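Local coordinates for protein deacylase (Burkholderia multivorans, PDB 5THW) that probably hydrolyses N-carbamoyl amino acids as a dizinc amidase of the peptidase M20 family, and binds N-(aminocarbonyl)-beta-alanine between its metal site and a second subunit, at residues I145-E150 and M158-V163; I373-G378 and M392-C397; P396-I401 and V406-P411. All coordinates share one frame; numbering follows the deposited sequence.

Contact 1: residues I145-E150 and M158-V163. With ZN (zinc ion), chain F; URP (N-(aminocarbonyl)-beta-alanine), chain G.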
# COMPACT_ATOMS: atom_id res chain seq x y z
N ILE A 145 -26.25 -21.66 -3.73
CA ILE A 145 -24.98 -20.99 -3.49
C ILE A 145 -25.00 -19.68 -4.27
O ILE A 145 -25.18 -19.68 -5.49
CB ILE A 145 -23.78 -21.85 -3.93
CG1 ILE A 145 -23.66 -23.13 -3.12
CG2 ILE A 145 -22.49 -21.07 -3.78
CD1 ILE A 145 -22.59 -24.06 -3.67
N TRP A 146 -24.86 -18.55 -3.56
CA TRP A 146 -24.80 -17.24 -4.20
C TRP A 146 -23.34 -16.85 -4.45
O TRP A 146 -22.50 -16.97 -3.56
CB TRP A 146 -25.51 -16.19 -3.35
CG TRP A 146 -26.95 -16.52 -3.08
CD1 TRP A 146 -27.49 -16.94 -1.90
CD2 TRP A 146 -28.03 -16.47 -4.03
NE1 TRP A 146 -28.84 -17.14 -2.05
CE2 TRP A 146 -29.20 -16.87 -3.34
CE3 TRP A 146 -28.12 -16.14 -5.38
CZ2 TRP A 146 -30.44 -16.94 -3.97
CZ3 TRP A 146 -29.35 -16.21 -6.00
CH2 TRP A 146 -30.50 -16.60 -5.29
N THR A 147 -23.06 -16.38 -5.67
CA THR A 147 -21.70 -16.04 -6.07
C THR A 147 -21.22 -14.75 -5.43
O THR A 147 -21.95 -13.76 -5.37
CB THR A 147 -21.61 -15.93 -7.59
OG1 THR A 147 -21.97 -17.17 -8.19
CG2 THR A 147 -20.20 -15.55 -8.04
N ASN A 148 -19.97 -14.76 -4.96
CA ASN A 148 -19.25 -13.57 -4.51
C ASN A 148 -20.10 -12.72 -3.58
O ASN A 148 -20.25 -11.50 -3.76
CB ASN A 148 -18.77 -12.75 -5.72
CG ASN A 148 -17.85 -11.61 -5.33
OD1 ASN A 148 -16.93 -11.80 -4.54
ND2 ASN A 148 -18.12 -10.42 -5.85
N GLU A 149 -20.65 -13.36 -2.54
CA GLU A 149 -21.48 -12.63 -1.59
C GLU A 149 -20.65 -11.68 -0.74
O GLU A 149 -21.12 -10.59 -0.40
CB GLU A 149 -22.26 -13.60 -0.70
CG GLU A 149 -23.23 -12.93 0.25
CD GLU A 149 -22.59 -12.50 1.55
OE1 GLU A 149 -21.47 -12.98 1.85
OE2 GLU A 149 -23.20 -11.69 2.28
N GLU A 150 -19.41 -12.07 -0.41
CA GLU A 150 -18.59 -11.28 0.51
C GLU A 150 -18.27 -9.90 -0.05
O GLU A 150 -18.15 -8.94 0.72
CB GLU A 150 -17.28 -12.03 0.80
CG GLU A 150 -17.42 -13.21 1.75
CD GLU A 150 -17.70 -12.79 3.19
OE1 GLU A 150 -17.69 -11.58 3.47
OE2 GLU A 150 -17.93 -13.68 4.03
N MET A 158 -22.96 -9.17 -2.28
CA MET A 158 -24.30 -9.65 -2.64
C MET A 158 -24.67 -9.34 -4.09
O MET A 158 -25.85 -9.17 -4.40
CB MET A 158 -25.36 -9.06 -1.72
CG MET A 158 -25.20 -9.43 -0.25
SD MET A 158 -25.56 -8.04 0.84
CE MET A 158 -27.26 -7.67 0.43
N VAL A 159 -23.68 -9.25 -4.98
CA VAL A 159 -23.96 -8.82 -6.34
C VAL A 159 -24.75 -9.89 -7.10
O VAL A 159 -25.63 -9.57 -7.91
CB VAL A 159 -22.65 -8.43 -7.06
CG1 VAL A 159 -21.69 -9.61 -7.12
CG2 VAL A 159 -22.95 -7.89 -8.47
N ALA A 160 -24.49 -11.17 -6.82
CA ALA A 160 -25.15 -12.22 -7.60
C ALA A 160 -26.61 -12.37 -7.22
O ALA A 160 -27.48 -12.49 -8.09
CB ALA A 160 -24.41 -13.55 -7.43
N SER A 161 -26.92 -12.34 -5.92
CA SER A 161 -28.33 -12.30 -5.52
C SER A 161 -28.97 -10.98 -5.93
O SER A 161 -30.18 -10.93 -6.17
CB SER A 161 -28.47 -12.53 -4.01
OG SER A 161 -27.70 -11.60 -3.27
N GLY A 162 -28.17 -9.92 -6.03
CA GLY A 162 -28.69 -8.64 -6.50
C GLY A 162 -29.17 -8.69 -7.94
O GLY A 162 -30.21 -8.14 -8.27
N VAL A 163 -28.38 -9.32 -8.81
CA VAL A 163 -28.82 -9.53 -10.19
C VAL A 163 -30.06 -10.41 -10.21
O VAL A 163 -30.99 -10.18 -10.99
CB VAL A 163 -27.68 -10.11 -11.04
CG1 VAL A 163 -28.17 -10.41 -12.44
CG2 VAL A 163 -26.50 -9.13 -11.08
ZN ZN F . -18.72 -12.54 5.65
O2 URP G . -20.45 -11.21 6.30
C2 URP G . -21.14 -11.42 5.31
N3 URP G . -21.22 -12.64 4.79
N1 URP G . -21.81 -10.45 4.72
C6 URP G . -21.21 -9.69 3.63
C5 URP G . -21.91 -8.36 3.41
C4 URP G . -21.59 -7.48 4.58
O42 URP G . -22.49 -7.23 5.41
O41 URP G . -20.42 -7.03 4.69
O HOH W 1 -24.22 -12.74 -4.29
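Ser-161 lays its CB over one face of the Trp-146 indole, 4.1 Å from the centroid of the six-membered ring and 22° off the normal, a CH-pi contact displaced toward the rim at CE3. Its hydroxyl hydrogen-bonds to Asp-380. The residue before it, Ala-160, directs its methyl at the Thr-147 backbone, with CB 3.2 Å from Thr-147 O. That carbonyl also accepts from a water at 2.7 Å, and the same water takes the N-H of Ser-161, so the first turn of the helix is tied to the loop through solvent. Beyond it, Glu-149 and Met-158 run side by side in the same direction, Glu-149 CG 4.0 Å from Met-158 CG, while their backbones join through Met-158 N to Glu-149 O (3.0 Å, 151°). Glu-149 CG stands anti to the backbone N (chi1 -175°) and the chain bends at chi2, which brings OE1 to 3.0 Å from N3 of the bound N-(aminocarbonyl)-beta-alanine. Glu-150 turns away from the helix and chelates zinc unevenly, OE2 at 2.1 Å and OE1 at 2.6 Å; Asp-115 and His-403 complete the protein ligands. The loop thus follows strand 141-145 into the dizinc site and packs against the start of helix 159-164, with helix 380-384 touching both Trp-146 and Met-158.

Contact 2: residues I373-G378 and M392-C397. With URP (N-(aminocarbonyl)-beta-alanine), chain G.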
# COMPACT_ATOMS: atom_id res chain seq x y z
N ILE A 373 -33.93 -10.07 16.47
CA ILE A 373 -32.61 -9.47 16.29
C ILE A 373 -32.55 -8.82 14.91
O ILE A 373 -33.17 -9.29 13.95
CB ILE A 373 -31.49 -10.51 16.49
CG1 ILE A 373 -30.14 -9.82 16.65
CG2 ILE A 373 -31.47 -11.53 15.35
CD1 ILE A 373 -29.11 -10.68 17.34
N VAL A 374 -31.80 -7.72 14.83
CA VAL A 374 -31.56 -7.00 13.58
C VAL A 374 -30.20 -7.42 13.04
O VAL A 374 -29.19 -7.34 13.76
CB VAL A 374 -31.63 -5.48 13.78
CG1 VAL A 374 -31.28 -4.75 12.50
CG2 VAL A 374 -33.01 -5.07 14.29
N SER A 375 -30.16 -7.84 11.78
CA SER A 375 -28.92 -8.35 11.19
C SER A 375 -27.93 -7.22 10.91
O SER A 375 -28.23 -6.29 10.16
CB SER A 375 -29.21 -9.11 9.90
OG SER A 375 -28.00 -9.41 9.25
N GLY A 376 -26.73 -7.32 11.50
CA GLY A 376 -25.71 -6.31 11.30
C GLY A 376 -24.99 -6.38 9.97
O GLY A 376 -24.37 -5.40 9.56
N ALA A 377 -25.07 -7.52 9.29
CA ALA A 377 -24.41 -7.71 8.01
C ALA A 377 -25.45 -7.88 6.92
O ALA A 377 -26.64 -8.12 7.19
CB ALA A 377 -23.48 -8.94 8.03
N GLY A 378 -25.00 -7.72 5.69
CA GLY A 378 -25.85 -7.95 4.54
C GLY A 378 -25.79 -9.42 4.17
O GLY A 378 -24.76 -10.08 4.31
N MET A 392 -34.77 -14.69 8.10
CA MET A 392 -33.54 -15.39 8.43
C MET A 392 -33.58 -15.99 9.83
O MET A 392 -34.38 -15.60 10.68
CB MET A 392 -32.32 -14.47 8.29
CG MET A 392 -32.11 -13.93 6.89
SD MET A 392 -30.57 -13.01 6.78
CE MET A 392 -29.39 -14.33 7.08
N VAL A 393 -32.69 -16.96 10.04
CA VAL A 393 -32.47 -17.61 11.33
C VAL A 393 -31.03 -17.37 11.73
O VAL A 393 -30.11 -17.59 10.93
CB VAL A 393 -32.76 -19.12 11.26
CG1 VAL A 393 -32.54 -19.76 12.61
CG2 VAL A 393 -34.18 -19.38 10.80
N PHE A 394 -30.83 -16.91 12.96
CA PHE A 394 -29.50 -16.66 13.51
C PHE A 394 -29.19 -17.64 14.62
O PHE A 394 -30.07 -18.02 15.40
CB PHE A 394 -29.36 -15.24 14.07
CG PHE A 394 -28.88 -14.22 13.08
CD1 PHE A 394 -28.67 -14.55 11.76
CD2 PHE A 394 -28.62 -12.92 13.49
CE1 PHE A 394 -28.23 -13.59 10.86
CE2 PHE A 394 -28.17 -11.97 12.60
CZ PHE A 394 -27.97 -12.30 11.29
N VAL A 395 -27.93 -18.05 14.69
CA VAL A 395 -27.36 -18.74 15.84
C VAL A 395 -26.22 -17.88 16.35
O VAL A 395 -25.67 -17.05 15.60
CB VAL A 395 -26.91 -20.17 15.49
CG1 VAL A 395 -28.04 -20.96 14.85
CG2 VAL A 395 -25.69 -20.15 14.57
N PRO A 396 -25.83 -18.02 17.62
CA PRO A 396 -24.73 -17.21 18.14
C PRO A 396 -23.39 -17.69 17.62
O PRO A 396 -23.26 -18.79 17.07
CB PRO A 396 -24.83 -17.38 19.66
CG PRO A 396 -25.69 -18.55 19.89
CD PRO A 396 -26.40 -18.92 18.63
N CYS A 397 -22.38 -16.85 17.79
CA CYS A 397 -21.00 -17.23 17.52
C CYS A 397 -20.15 -16.78 18.69
O CYS A 397 -20.47 -15.80 19.37
CB CYS A 397 -20.47 -16.64 16.19
SG CYS A 397 -20.52 -14.84 16.05
O2 URP G . -20.45 -11.21 6.30
C2 URP G . -21.14 -11.42 5.31
N3 URP G . -21.22 -12.64 4.79
N1 URP G . -21.81 -10.45 4.72
C6 URP G . -21.21 -9.69 3.63
C5 URP G . -21.91 -8.36 3.41
C4 URP G . -21.59 -7.48 4.58
O42 URP G . -22.49 -7.23 5.41
O41 URP G . -20.42 -7.03 4.69
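The ends of two strands, 370-375 and 390-395, face each other here beside the ligand pocket, and the ring of Phe-394 reaches across from one to the other. With the nearest CA atoms, those of Ile-373 and Phe-394, 8.3 Å apart, the contact is made by side chains and no hydrogen bond crosses it. The side chains of Ile-373 and Phe-394 cross at about a right angle, with Ile-373 CG2 3.7 Å from Phe-394 CD2. Further round the ring, Ser-375 OG approaches the edge, near the ring plane, 3.5 Å from Phe-394 CZ. Both strands pair with strand 225-242, 370-375 in parallel and 390-395 antiparallel, and Val-228 of that strand touches Ser-375 and Phe-394, while Leu-218 of helix 217-220 packs on Ile-373 and Phe-394. The serine hydroxyl, anti to the backbone N (chi1 171°), reaches forward along its own chain and donates to Ala-377 O at 2.8 Å, which ties the strand end to the turn that follows. This turn carries the ligand-binding backbone: Gly-378 N donates to O42 of N-(aminocarbonyl)-beta-alanine (2.6 Å, 171°), and Gly-378 O accepts from ligand N1 at 3.0 Å. Ala-377 CB lies 3.3 Å from O42 and also packs on His-247 of the second subunit.

Contact 3: residues P396-I401 and V406-P411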
# COMPACT_ATOMS: atom_id res chain seq x y z
N PRO A 396 -25.83 -18.02 17.62
CA PRO A 396 -24.73 -17.21 18.14
C PRO A 396 -23.39 -17.69 17.62
O PRO A 396 -23.26 -18.79 17.07
CB PRO A 396 -24.83 -17.38 19.66
CG PRO A 396 -25.69 -18.55 19.89
CD PRO A 396 -26.40 -18.92 18.63
N CYS A 397 -22.38 -16.85 17.79
CA CYS A 397 -21.00 -17.23 17.52
C CYS A 397 -20.15 -16.78 18.69
O CYS A 397 -20.47 -15.80 19.37
CB CYS A 397 -20.47 -16.64 16.19
SG CYS A 397 -20.52 -14.84 16.05
N VAL A 398 -19.08 -17.54 18.94
CA VAL A 398 -18.25 -17.33 20.12
C VAL A 398 -17.59 -15.96 20.08
O VAL A 398 -16.94 -15.59 19.09
CB VAL A 398 -17.20 -18.45 20.23
CG1 VAL A 398 -16.29 -18.20 21.44
CG2 VAL A 398 -17.89 -19.82 20.31
N ASP A 399 -17.75 -15.21 21.16
CA ASP A 399 -17.24 -13.85 21.35
C ASP A 399 -17.80 -12.87 20.33
O ASP A 399 -17.30 -11.74 20.21
CB ASP A 399 -15.71 -13.81 21.33
CG ASP A 399 -15.09 -14.57 22.49
OD1 ASP A 399 -15.63 -14.48 23.62
OD2 ASP A 399 -14.07 -15.26 22.28
N GLY A 400 -18.82 -13.28 19.57
CA GLY A 400 -19.43 -12.44 18.56
C GLY A 400 -18.55 -12.09 17.39
O GLY A 400 -18.90 -11.19 16.62
N ILE A 401 -17.41 -12.75 17.24
CA ILE A 401 -16.44 -12.37 16.22
C ILE A 401 -16.68 -13.14 14.92
O ILE A 401 -16.92 -14.36 14.93
CB ILE A 401 -15.00 -12.54 16.74
CG1 ILE A 401 -14.02 -11.95 15.73
CG2 ILE A 401 -14.69 -13.99 17.06
CD1 ILE A 401 -12.78 -11.37 16.36
N VAL A 406 -10.69 -17.12 14.03
CA VAL A 406 -11.08 -17.79 15.27
C VAL A 406 -12.60 -17.82 15.41
O VAL A 406 -13.12 -18.19 16.47
CB VAL A 406 -10.45 -17.13 16.51
CG1 VAL A 406 -8.93 -17.09 16.40
CG2 VAL A 406 -11.05 -15.74 16.76
N GLU A 407 -13.32 -17.41 14.37
CA GLU A 407 -14.77 -17.53 14.36
C GLU A 407 -15.19 -18.95 14.73
O GLU A 407 -14.66 -19.93 14.19
CB GLU A 407 -15.30 -17.15 12.98
CG GLU A 407 -16.79 -17.35 12.78
CD GLU A 407 -17.19 -17.18 11.32
OE1 GLU A 407 -17.27 -16.02 10.86
OE2 GLU A 407 -17.40 -18.20 10.63
N ASP A 408 -16.15 -19.06 15.65
CA ASP A 408 -16.50 -20.35 16.23
C ASP A 408 -17.98 -20.41 16.59
O ASP A 408 -18.60 -19.40 16.95
CB ASP A 408 -15.68 -20.65 17.49
CG ASP A 408 -15.48 -22.14 17.72
OD1 ASP A 408 -15.90 -22.96 16.88
OD2 ASP A 408 -14.91 -22.49 18.78
N ALA A 409 -18.53 -21.62 16.52
CA ALA A 409 -19.87 -21.89 17.01
C ALA A 409 -19.90 -23.31 17.57
O ALA A 409 -19.19 -24.20 17.08
CB ALA A 409 -20.92 -21.70 15.91
N THR A 410 -20.73 -23.51 18.59
CA THR A 410 -20.79 -24.84 19.17
C THR A 410 -21.63 -25.76 18.30
O THR A 410 -22.49 -25.30 17.54
CB THR A 410 -21.37 -24.80 20.59
OG1 THR A 410 -22.76 -24.44 20.54
CG2 THR A 410 -20.62 -23.80 21.45
N PRO A 411 -21.40 -27.07 18.37
CA PRO A 411 -22.28 -28.01 17.66
C PRO A 411 -23.75 -27.86 18.05
O PRO A 411 -24.63 -28.10 17.22
CB PRO A 411 -21.73 -29.38 18.06
CG PRO A 411 -20.28 -29.11 18.38
CD PRO A 411 -20.25 -27.75 19.00
O HOH W 2 -17.18 -16.56 16.42
O HOH W 3 -13.99 -17.34 18.69
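Two arms of one loop, the connection from strand 390-395 to helix 411-429, are held together here by one direct backbone bond, bridging water and a small apolar contact. Val-398 N donates to Asp-408 O at 2.8 Å and 170°, nearly straight, although the donor is tilted 31° from the carbonyl plane. Alongside this bond the Val-398 and Asp-408 side chains point the same way, with Val-398 CG2 3.7 Å from Asp-408 CB; the carboxylate itself is engaged by a salt bridge to Arg-113. Between the arms, a water accepts from Asp-408 N at 2.8 Å and lies within bonding distance of Val-398 O and Ile-401 O. The metal site lies close to this loop, because the residues joining the arms include the zinc ligand His-403. Glu-407 passes its CG 3.7 Å from Ile-401 O, and its extended chain (chi2 -170°) carries the carboxylate on to Ser-402 and to the backbone N-H groups of Phe-114 and Asp-115, making it a second-shell partner of the zinc ligand Asp-115. Where the arms come closest in sequence, Ile-401 CG2 and Val-406 CG2 meet at 4.0 Å. At the other end Ala-409 CB rests 3.9 Å from Pro-396 O, before Thr-410 caps helix 411-429 through Trp-413 N.

Along the chain contact 1 closes before the others open, whereas contacts 2 and 3 overlap at Pro-396 and Cys-397; the centres of these two lie 12 Å apart. Contact 1, much earlier in sequence, is centred 18 Å from contact 2 yet touches it at the ligand, where Glu-149 OE2 lies 3.0 Å from Gly-378 O and Met-158 packs on the same glycine. Contacts 1 and 3 have centres 24 Å apart and nearest atoms about 7 Å apart. All three lie at or beyond the ends of strands 141-145, 370-375 and 390-395, so loops distant in sequence converge on the zinc ions and the bound ligand, while the second subunit reaches into the same region.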